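Local coordinates for aminopentol aminotransferase (Sphingopyxis macrogoltabida, PDB 6HBS), which transfers the amino group of hydrolysed fumonisin B1 (aminopentol) to pyruvate with the help of pyridoxal 5'-phosphate, at residues D174-S177 with L178-F182. Residues are numbered along the deposited sequence; the frame is centred on the assembly and turned at random. Where two conformers were deposited one is given.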
# COMPACT_ATOMS: atom_id res chain seq x y z
N ASP A 174 -18.02 -23.85 10.32
CA ASP A 174 -18.04 -25.29 10.67
C ASP A 174 -17.08 -25.49 11.85
O ASP A 174 -15.85 -25.62 11.65
CB ASP A 174 -17.71 -26.14 9.43
CG ASP A 174 -17.82 -27.64 9.67
OD1 ASP A 174 -17.78 -28.06 10.84
OD2 ASP A 174 -17.95 -28.36 8.68
N ALA A 175 -17.64 -25.48 13.06
CA ALA A 175 -16.88 -25.62 14.31
C ALA A 175 -16.06 -26.93 14.33
O ALA A 175 -14.90 -26.95 14.76
CB ALA A 175 -17.83 -25.56 15.48
N GLN A 176 -16.64 -28.02 13.81
CA GLN A 176 -15.94 -29.33 13.76
C GLN A 176 -14.72 -29.22 12.84
O GLN A 176 -13.66 -29.68 13.20
CB GLN A 176 -16.89 -30.46 13.32
CG GLN A 176 -16.25 -31.86 13.32
CD GLN A 176 -15.77 -32.32 14.67
OE1 GLN A 176 -16.47 -32.22 15.68
NE2 GLN A 176 -14.55 -32.81 14.72
N SER A 177 -14.89 -28.59 11.67
CA SER A 177 -13.84 -28.40 10.67
C SER A 177 -12.68 -27.62 11.29
O SER A 177 -11.51 -27.96 11.11
CB SER A 177 -14.37 -27.66 9.46
OG SER A 177 -13.41 -27.59 8.44
N LEU A 178 -13.00 -26.54 12.02
CA LEU A 178 -11.96 -25.72 12.63
C LEU A 178 -11.23 -26.51 13.72
O LEU A 178 -10.01 -26.49 13.78
CB LEU A 178 -12.60 -24.46 13.19
CG LEU A 178 -11.60 -23.48 13.81
CD1 LEU A 178 -10.43 -23.20 12.88
CD2 LEU A 178 -12.30 -22.21 14.24
N SER A 179 -11.99 -27.17 14.62
CA SER A 179 -11.42 -28.05 15.65
C SER A 179 -10.45 -29.04 15.00
O SER A 179 -9.32 -29.20 15.45
CB SER A 179 -12.49 -28.80 16.42
OG SER A 179 -13.44 -27.91 16.98
N ASP A 180 -10.92 -29.71 13.94
CA ASP A 180 -10.10 -30.67 13.28
C ASP A 180 -8.83 -30.03 12.72
O ASP A 180 -7.78 -30.65 12.76
CB ASP A 180 -10.83 -31.39 12.14
CG ASP A 180 -11.89 -32.36 12.64
OD1 ASP A 180 -11.84 -32.75 13.82
OD2 ASP A 180 -12.75 -32.72 11.84
N ALA A 181 -8.95 -28.83 12.14
CA ALA A 181 -7.80 -28.17 11.57
C ALA A 181 -6.73 -27.94 12.63
O ALA A 181 -5.51 -28.03 12.32
CB ALA A 181 -8.23 -26.86 10.92
N PHE A 182 -7.15 -27.61 13.85
CA PHE A 182 -6.22 -27.42 14.97
C PHE A 182 -5.47 -28.74 15.24
O PHE A 182 -4.26 -28.73 15.59
CB PHE A 182 -6.93 -26.94 16.23
CG PHE A 182 -6.97 -25.44 16.40
CD1 PHE A 182 -8.01 -24.71 15.85
CD2 PHE A 182 -5.95 -24.78 17.07
CE1 PHE A 182 -8.02 -23.32 15.98
CE2 PHE A 182 -5.97 -23.40 17.20
CZ PHE A 182 -7.00 -22.68 16.66
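Gln176 reaches forward one helical turn to Asp180 along the outer side of helix 175-184. From CB the chain sets out with CG anti to the backbone N (chi1 -177°), which places Gln176 CG 3.9 Å from Asp180 OD2; the bend at chi2 then carries CD and the amide on toward the carboxylate. Gln176 CD comes 4.0 Å from Asp180 OD1, and the amide nitrogen ends the reach: Gln176 NE2 lies 2.9 Å from Asp180 OD1 and 3.4 Å from Asp180 OD2. Both bonds are weak, one because it is bent, the other because it is long though nearly straight. Amide and carboxylate planes stand 57° apart. The backbone N of Asp180 donates to Gln176 O. These are the first two turns of a helix on the large, cofactor-binding domain of a class-III aminotransferase, packed against the mixed seven-stranded sheet and beside helix 210-223. Asp174 is its N-cap: Asp174 OD1 accepts from Ser177 N at 3.1 Å, the N-H arriving from above the carboxylate plane, while Asp174 O takes the N-H of Leu178. Ser177 OG is engaged by Thr171 N, which ties the turn to the segment that follows edge strand 167-170. Facing helix 210-223, Ser179, in one of its two conformers, turns OG back beside its own N (chi1 -55°) and donates to Ala175 O at 2.8 Å. Ser179 N donates to Ala175 O at 2.9 Å, from the opposite face of the carbonyl plane to this OG. Leu178 and Ala181 pack inward on Tyr170, and the Phe182 side chain extends to Leu139, Ile189 and Val192 of the sheet.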